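Local coordinates for protein endoglucanase FnCel5A (Fervidobacterium nodosum, PDB 3NCO) that probably hydrolyses internal beta-1,4-glucosidic bonds of cellulose, as a family 5 glycoside hydrolase with a TIM-barrel fold, at residues I42-F47 against V88-K93; F47-E52 against K307-P312; S57-I62 against L258-A263. All coordinates share one frame; numbering follows the deposited sequence.

Interaction 1 (I42-F47 against V88-K93); sequences IEDEYF and VDVALK
The Phe47 ring carries Ala91 over one face. Ala91 CB stands 3.9 Å from the ring centroid and 19° off the ring normal, a CH-pi contact that leans toward the CD1 rim, where CB lies 3.6 Å from Phe47 CD1. Val90 reaches the same ring obliquely, with CG1 3.6 Å from Phe47 CD2. This is where helices 44-53 and 78-93 meet. They are consecutive outer helices of the (beta/alpha)8 barrel, linked by strand 57-60. The backbones come close where the Ala91 methyl lies over the Phe47 face, with Phe47 CA 5.4 Å from Ala91 CA. The buried Phe47 side chain also packs on Val58 of strand 57-60, as does Ala91, so helix meets helix and strand together.

Val90 divides its two methyls. CG1 is anti to the backbone N (chi1 176°), and this puts it beside both Phe47 and the backbone of Asp44, at 3.6 Å from Asp44 O. The Val90 and Phe47 side chains cross at about a right angle. Asp44 CG points back beside its own backbone N, and the carboxylate flanks the other valine methyl. This outer part of the contact is apolar on the Val90 side and carries a charged group on the Asp44 side. The polar end of Asp44 is gripped elsewhere, because OD1 is hydrogen-bonded to His86 NE2 of helix 78-93. The same OD1 still lies alongside Val90, 3.8 Å from CG2.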
# COMPACT_ATOMS: atom_id res chain seq x y z
N ILE A 42 -12.61 5.69 -9.83
CA ILE A 42 -13.17 4.52 -9.12
C ILE A 42 -14.69 4.40 -9.29
O ILE A 42 -15.45 5.26 -8.85
CB ILE A 42 -12.76 4.50 -7.62
CG1 ILE A 42 -11.21 4.58 -7.51
CG2 ILE A 42 -13.36 3.23 -6.93
CD1 ILE A 42 -10.68 4.79 -6.14
N GLU A 43 -15.10 3.33 -9.94
CA GLU A 43 -16.51 3.01 -10.11
C GLU A 43 -16.95 2.16 -8.95
O GLU A 43 -16.21 1.31 -8.47
CB GLU A 43 -16.74 2.27 -11.48
CG GLU A 43 -16.31 3.13 -12.72
CD GLU A 43 -16.44 2.42 -14.14
OE1 GLU A 43 -17.23 1.41 -14.25
OE2 GLU A 43 -15.78 2.88 -15.18
N ASP A 44 -18.20 2.37 -8.49
CA ASP A 44 -18.69 1.56 -7.37
C ASP A 44 -18.62 0.08 -7.71
O ASP A 44 -18.39 -0.76 -6.82
CB ASP A 44 -20.16 1.91 -7.09
CG ASP A 44 -20.32 3.27 -6.40
OD1 ASP A 44 -19.31 3.98 -6.18
OD2 ASP A 44 -21.52 3.60 -6.08
N GLU A 45 -18.88 -0.25 -8.98
CA GLU A 45 -18.89 -1.68 -9.41
C GLU A 45 -17.52 -2.35 -9.21
O GLU A 45 -17.43 -3.55 -9.08
CB GLU A 45 -19.32 -1.86 -10.88
CG GLU A 45 -18.24 -1.30 -11.86
CD GLU A 45 -18.63 -1.25 -13.33
OE1 GLU A 45 -18.22 -2.16 -14.11
OE2 GLU A 45 -19.36 -0.27 -13.72
N TYR A 46 -16.44 -1.56 -9.19
CA TYR A 46 -15.10 -2.14 -9.05
C TYR A 46 -14.99 -2.99 -7.79
O TYR A 46 -14.31 -4.04 -7.79
CB TYR A 46 -14.04 -1.05 -8.99
CG TYR A 46 -13.73 -0.36 -10.32
CD1 TYR A 46 -14.27 -0.82 -11.52
CD2 TYR A 46 -12.83 0.69 -10.35
CE1 TYR A 46 -13.95 -0.18 -12.75
CE2 TYR A 46 -12.48 1.31 -11.54
CZ TYR A 46 -13.02 0.86 -12.73
OH TYR A 46 -12.69 1.50 -13.92
N PHE A 47 -15.63 -2.52 -6.73
CA PHE A 47 -15.50 -3.26 -5.43
C PHE A 47 -16.26 -4.60 -5.43
O PHE A 47 -15.77 -5.60 -4.83
CB PHE A 47 -15.86 -2.37 -4.25
CG PHE A 47 -14.99 -1.18 -4.15
CD1 PHE A 47 -13.64 -1.31 -3.83
CD2 PHE A 47 -15.50 0.09 -4.39
CE1 PHE A 47 -12.78 -0.18 -3.76
CE2 PHE A 47 -14.67 1.23 -4.34
CZ PHE A 47 -13.32 1.09 -4.00
N VAL A 88 -14.98 4.39 0.57
CA VAL A 88 -14.83 3.44 1.69
C VAL A 88 -16.13 2.72 2.00
O VAL A 88 -16.11 1.49 2.21
CB VAL A 88 -14.57 4.17 2.97
CG1 VAL A 88 -14.54 3.20 4.15
CG2 VAL A 88 -13.20 4.81 2.84
N ASP A 89 -17.24 3.46 1.98
CA ASP A 89 -18.56 2.88 2.25
C ASP A 89 -18.87 1.74 1.28
O ASP A 89 -19.30 0.65 1.68
CB ASP A 89 -19.67 3.93 2.11
CG ASP A 89 -19.73 4.90 3.27
OD1 ASP A 89 -19.12 4.63 4.33
OD2 ASP A 89 -20.43 5.93 3.10
N VAL A 90 -18.66 2.00 -0.02
CA VAL A 90 -18.94 0.99 -1.02
C VAL A 90 -18.02 -0.23 -0.85
O VAL A 90 -18.44 -1.36 -1.03
CB VAL A 90 -18.77 1.59 -2.43
CG1 VAL A 90 -18.96 0.52 -3.48
CG2 VAL A 90 -19.76 2.71 -2.67
N ALA A 91 -16.75 -0.01 -0.54
CA ALA A 91 -15.91 -1.20 -0.42
C ALA A 91 -16.30 -2.06 0.79
O ALA A 91 -16.33 -3.27 0.71
CB ALA A 91 -14.43 -0.77 -0.31
N LEU A 92 -16.67 -1.40 1.89
CA LEU A 92 -17.12 -2.12 3.11
C LEU A 92 -18.45 -2.80 2.84
O LEU A 92 -18.74 -3.88 3.37
CB LEU A 92 -17.23 -1.16 4.29
CG LEU A 92 -15.97 -0.61 4.90
CD1 LEU A 92 -16.37 0.42 5.96
CD2 LEU A 92 -15.12 -1.77 5.49
N LYS A 93 -19.25 -2.18 1.99
CA LYS A 93 -20.52 -2.76 1.62
C LYS A 93 -20.31 -4.11 0.92
O LYS A 93 -21.11 -5.01 1.05
CB LYS A 93 -21.34 -1.79 0.74
CG LYS A 93 -22.53 -2.43 0.04
CD LYS A 93 -23.19 -1.45 -0.97
CE LYS A 93 -24.55 -2.00 -1.47
NZ LYS A 93 -25.18 -1.04 -2.45

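Interaction 2 (F47-E52 against K307-P312); sequences FKIIKE and KTWIEP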
# COMPACT_ATOMS: atom_id res chain seq x y z
N PHE A 47 -15.63 -2.52 -6.73
CA PHE A 47 -15.50 -3.26 -5.43
C PHE A 47 -16.26 -4.60 -5.43
O PHE A 47 -15.77 -5.60 -4.83
CB PHE A 47 -15.86 -2.37 -4.25
CG PHE A 47 -14.99 -1.18 -4.15
CD1 PHE A 47 -13.64 -1.31 -3.83
CD2 PHE A 47 -15.50 0.09 -4.39
CE1 PHE A 47 -12.78 -0.18 -3.76
CE2 PHE A 47 -14.67 1.23 -4.34
CZ PHE A 47 -13.32 1.09 -4.00
N LYS A 48 -17.40 -4.64 -6.11
CA LYS A 48 -18.14 -5.88 -6.27
C LYS A 48 -17.31 -6.84 -7.13
O LYS A 48 -17.22 -8.01 -6.82
CB LYS A 48 -19.52 -5.61 -6.92
CG LYS A 48 -20.30 -6.87 -7.26
CD LYS A 48 -21.62 -6.52 -7.95
CE LYS A 48 -22.30 -7.81 -8.45
NZ LYS A 48 -23.64 -7.62 -9.08
N ILE A 49 -16.67 -6.30 -8.16
CA ILE A 49 -15.78 -7.09 -9.05
C ILE A 49 -14.58 -7.68 -8.31
O ILE A 49 -14.25 -8.86 -8.42
CB ILE A 49 -15.37 -6.20 -10.24
CG1 ILE A 49 -16.59 -5.98 -11.14
CG2 ILE A 49 -14.22 -6.77 -11.05
CD1 ILE A 49 -16.47 -4.81 -12.09
N ILE A 50 -13.92 -6.82 -7.56
CA ILE A 50 -12.81 -7.27 -6.75
C ILE A 50 -13.19 -8.37 -5.75
O ILE A 50 -12.49 -9.38 -5.59
CB ILE A 50 -12.17 -6.03 -6.02
CG1 ILE A 50 -11.50 -5.09 -7.07
CG2 ILE A 50 -11.11 -6.46 -4.93
CD1 ILE A 50 -11.05 -3.75 -6.50
N LYS A 51 -14.30 -8.16 -5.05
CA LYS A 51 -14.71 -9.14 -4.04
C LYS A 51 -15.09 -10.44 -4.73
O LYS A 51 -14.64 -11.50 -4.29
CB LYS A 51 -15.89 -8.63 -3.21
CG LYS A 51 -16.43 -9.65 -2.12
CD LYS A 51 -15.40 -9.87 -1.02
CE LYS A 51 -15.91 -10.86 0.07
NZ LYS A 51 -14.96 -10.86 1.22
N GLU A 52 -15.87 -10.36 -5.83
CA GLU A 52 -16.30 -11.59 -6.54
C GLU A 52 -15.11 -12.43 -6.97
O GLU A 52 -15.18 -13.69 -7.00
CB GLU A 52 -17.16 -11.32 -7.80
CG GLU A 52 -18.37 -10.50 -7.59
CD GLU A 52 -19.15 -10.16 -8.89
OE1 GLU A 52 -20.30 -10.68 -8.99
OE2 GLU A 52 -18.65 -9.38 -9.77
N LYS A 307 -13.79 -5.85 -19.53
CA LYS A 307 -14.43 -6.14 -18.25
C LYS A 307 -14.13 -7.59 -17.83
O LYS A 307 -15.03 -8.34 -17.38
CB LYS A 307 -15.94 -5.85 -18.32
CG LYS A 307 -16.25 -4.43 -18.84
CD LYS A 307 -17.78 -4.18 -18.90
CE LYS A 307 -18.24 -3.66 -17.52
NZ LYS A 307 -18.21 -2.14 -17.40
N THR A 308 -12.85 -7.96 -17.97
CA THR A 308 -12.37 -9.29 -17.59
C THR A 308 -11.01 -9.21 -16.93
O THR A 308 -10.22 -8.30 -17.21
CB THR A 308 -12.26 -10.21 -18.84
OG1 THR A 308 -11.35 -9.62 -19.79
CG2 THR A 308 -13.63 -10.38 -19.49
N TRP A 309 -10.74 -10.18 -16.08
CA TRP A 309 -9.40 -10.31 -15.48
C TRP A 309 -8.38 -10.92 -16.45
O TRP A 309 -8.72 -11.82 -17.23
CB TRP A 309 -9.48 -11.19 -14.24
CG TRP A 309 -10.34 -10.60 -13.16
CD1 TRP A 309 -11.69 -10.83 -12.95
CD2 TRP A 309 -9.93 -9.69 -12.14
NE1 TRP A 309 -12.12 -10.09 -11.85
CE2 TRP A 309 -11.06 -9.40 -11.34
CE3 TRP A 309 -8.70 -9.10 -11.81
CZ2 TRP A 309 -11.00 -8.52 -10.25
CZ3 TRP A 309 -8.65 -8.21 -10.74
CH2 TRP A 309 -9.78 -7.95 -9.95
N ILE A 310 -7.17 -10.37 -16.44
CA ILE A 310 -6.06 -10.90 -17.20
C ILE A 310 -5.61 -12.16 -16.48
O ILE A 310 -5.32 -12.14 -15.28
CB ILE A 310 -4.90 -9.88 -17.30
CG1 ILE A 310 -5.41 -8.61 -18.01
CG2 ILE A 310 -3.67 -10.47 -18.04
CD1 ILE A 310 -4.58 -7.37 -17.69
N GLU A 311 -5.60 -13.27 -17.22
CA GLU A 311 -5.26 -14.56 -16.65
C GLU A 311 -4.15 -15.19 -17.49
O GLU A 311 -4.14 -15.04 -18.72
CB GLU A 311 -6.47 -15.51 -16.68
CG GLU A 311 -7.60 -15.15 -15.72
CD GLU A 311 -7.23 -15.28 -14.24
OE1 GLU A 311 -6.12 -15.77 -13.93
OE2 GLU A 311 -8.06 -14.90 -13.39
N PRO A 312 -3.26 -15.96 -16.85
CA PRO A 312 -3.22 -16.29 -15.41
C PRO A 312 -2.54 -15.28 -14.48
O PRO A 312 -2.31 -15.61 -13.30
CB PRO A 312 -2.46 -17.63 -15.39
CG PRO A 312 -1.50 -17.50 -16.54
CD PRO A 312 -2.20 -16.67 -17.59
O HOH W 1 -14.88 -10.46 -10.70
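Helix 44-53 faces a short strand, 308-309, that ends in Trp309. Ile49 supplies its side chain and carbonyl oxygen, Ile50 mainly its backbone CA. The backbones stay well apart: the nearest pair, Ile49 CA and Lys307 CA, is 9.3 Å apart. Lys307 takes up a left-handed helical conformation and forms a G1 beta bulge with Thr308. The indole bridges the gap. With chi1 at -63° and chi2 at 93°, it extends from the strand and brings its six-membered ring to the helix.

Ile49 O lies at the indole edge, in the ring plane, 3.7 Å from Trp309 CZ2. Ile50 CA is also near that edge, 4.1 Å from Trp309 CZ2. Ile49 CG2 instead comes in from above the plane on the CZ2 side, 3.8 Å from Trp309 CZ2. Strand 308-309 pairs antiparallel with strand 302-303, beyond the last strand of the (beta/alpha)8 barrel, so the contact joins the C-terminal region to the first helix after strand 22-25. A water ties the polar groups together. It donates to Ile49 O at 2.9 Å and accepts from Trp309 NE1 at 3.0 Å, lying in the indole plane. An alanine in place of Trp309 would remove the indole, and would probably open a gap beside Ile49 CG2 and leave this water without its N-H donor. Tyr302 meets the indole edge-to-face, and Phe55 also packs against it.

Interaction 3 (S57-I62 against L258-A263); sequences SVRIPI and LGEFGA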
# COMPACT_ATOMS: atom_id res chain seq x y z
N SER A 57 -9.24 -7.72 0.42
CA SER A 57 -9.06 -6.34 0.88
C SER A 57 -8.63 -5.44 -0.28
O SER A 57 -8.19 -5.94 -1.33
CB SER A 57 -8.01 -6.31 1.99
OG SER A 57 -6.75 -6.69 1.45
N VAL A 58 -8.81 -4.15 -0.07
CA VAL A 58 -8.38 -3.18 -1.06
C VAL A 58 -7.60 -2.08 -0.36
O VAL A 58 -7.98 -1.63 0.72
CB VAL A 58 -9.65 -2.55 -1.80
CG1 VAL A 58 -10.67 -1.95 -0.85
CG2 VAL A 58 -9.27 -1.68 -2.96
N ARG A 59 -6.50 -1.67 -1.00
CA ARG A 59 -5.70 -0.59 -0.47
C ARG A 59 -5.94 0.63 -1.39
O ARG A 59 -5.80 0.48 -2.59
CB ARG A 59 -4.20 -0.97 -0.49
CG ARG A 59 -3.32 0.22 -0.12
CD ARG A 59 -1.90 -0.27 0.20
NE ARG A 59 -0.95 0.77 0.61
CZ ARG A 59 -0.08 1.39 -0.19
NH1 ARG A 59 -0.07 1.15 -1.51
NH2 ARG A 59 0.79 2.26 0.37
N ILE A 60 -6.31 1.77 -0.80
CA ILE A 60 -6.73 2.97 -1.57
C ILE A 60 -5.72 4.13 -1.32
O ILE A 60 -5.80 4.82 -0.31
CB ILE A 60 -8.18 3.44 -1.15
CG1 ILE A 60 -9.18 2.25 -1.19
CG2 ILE A 60 -8.70 4.54 -2.06
CD1 ILE A 60 -10.63 2.67 -0.72
N PRO A 61 -4.81 4.37 -2.28
CA PRO A 61 -3.91 5.52 -2.30
C PRO A 61 -4.75 6.83 -2.39
O PRO A 61 -5.68 6.92 -3.20
CB PRO A 61 -3.08 5.26 -3.56
CG PRO A 61 -3.10 3.65 -3.75
CD PRO A 61 -4.55 3.38 -3.36
N ILE A 62 -4.44 7.80 -1.51
CA ILE A 62 -5.17 9.08 -1.47
C ILE A 62 -4.25 10.30 -1.30
O ILE A 62 -3.52 10.37 -0.33
CB ILE A 62 -6.24 9.07 -0.31
CG1 ILE A 62 -7.12 7.81 -0.40
CG2 ILE A 62 -7.03 10.38 -0.26
CD1 ILE A 62 -8.06 7.61 0.83
N LEU A 258 2.84 -6.89 2.87
CA LEU A 258 3.52 -6.52 1.65
C LEU A 258 2.51 -5.67 0.85
O LEU A 258 1.63 -6.23 0.16
CB LEU A 258 3.84 -7.84 0.88
CG LEU A 258 4.30 -7.71 -0.59
CD1 LEU A 258 5.54 -6.84 -0.62
CD2 LEU A 258 4.59 -9.08 -1.28
N GLY A 259 2.63 -4.33 0.98
CA GLY A 259 1.56 -3.44 0.53
C GLY A 259 1.50 -3.19 -0.94
O GLY A 259 0.46 -2.80 -1.46
N GLU A 260 2.65 -3.36 -1.62
CA GLU A 260 2.60 -3.32 -3.06
C GLU A 260 3.57 -4.33 -3.57
O GLU A 260 4.65 -4.52 -3.04
CB GLU A 260 3.03 -1.97 -3.63
CG GLU A 260 2.20 -0.82 -3.18
CD GLU A 260 2.68 0.49 -3.76
OE1 GLU A 260 3.56 0.52 -4.67
OE2 GLU A 260 2.28 1.61 -3.21
N PHE A 261 3.18 -4.96 -4.67
CA PHE A 261 4.09 -5.77 -5.48
C PHE A 261 3.55 -5.93 -6.89
O PHE A 261 2.34 -6.10 -7.07
CB PHE A 261 4.42 -7.16 -4.83
CG PHE A 261 3.33 -8.21 -4.96
CD1 PHE A 261 2.22 -8.17 -4.15
CD2 PHE A 261 3.51 -9.29 -5.84
CE1 PHE A 261 1.21 -9.18 -4.24
CE2 PHE A 261 2.57 -10.26 -5.94
CZ PHE A 261 1.41 -10.24 -5.16
N GLY A 262 4.41 -5.82 -7.91
CA GLY A 262 3.88 -6.00 -9.28
C GLY A 262 4.94 -5.76 -10.33
O GLY A 262 5.95 -5.13 -10.04
N ALA A 263 4.70 -6.27 -11.55
CA ALA A 263 5.62 -6.06 -12.66
C ALA A 263 4.88 -5.31 -13.78
O ALA A 263 3.78 -5.70 -14.18
CB ALA A 263 6.15 -7.40 -13.18
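Arg59 CG is anti to the backbone N (chi1 172°) and the chain stays extended to NE, which carries the guanidinium across to Glu260. Glu260 CG lies beside its own backbone N (chi1 -60°), and from there its chain runs straight out to the carboxylate. The two side chains cross at about a right angle. Arg59 NH1 donates to Glu260 OE2 at 2.9 Å, with an N-H...O angle of 150°, in a salt bridge. OE2 uses its anti lone pair, and it sits somewhat out of the guanidinium plane. Arg59 CD passes 3.8 Å from Gly259 O.

Both groups are buried and have further partners. Arg59 NE forms a salt bridge with Glu140, and Glu260 OE1 is bonded to Tyr205 OH. Asn25 bonds both Arg59 NH1 and Gly259 O. In family 5 enzymes the seventh barrel strand ends in the nucleophilic glutamate, and the place of Glu260 is consistent with that role; Arg59 would then help to orient it. The contact lies near the centre of the chain. It spans the barrel interior between strands 57-60 and 256-261, with strands 289-292 and 22-25 between them on the Asn25 side, while helix 269-285 covers the outer side of Leu258 and Phe261.

Overall arrangement
From the N terminus, helix 44-53 enters interactions 1 and 2 and is followed by strand 57-60 of interaction 3. Interaction 1 closes a 40-residue loop through that strand to helix 78-93. Interaction 3 closes a much longer one, from the second barrel strand to the seventh. Interaction 2 closes the longest, tying helix 44-53 to the C-terminal hairpin. Interaction 1 crosses both others along the chain, whereas interaction 3 falls wholly within the span of interaction 2. Phe47 belongs to the segments of interactions 1 and 2. Strand 57-60 lies between these helix contacts and interaction 3: it turns Val58 to the helices and Arg59 into the barrel.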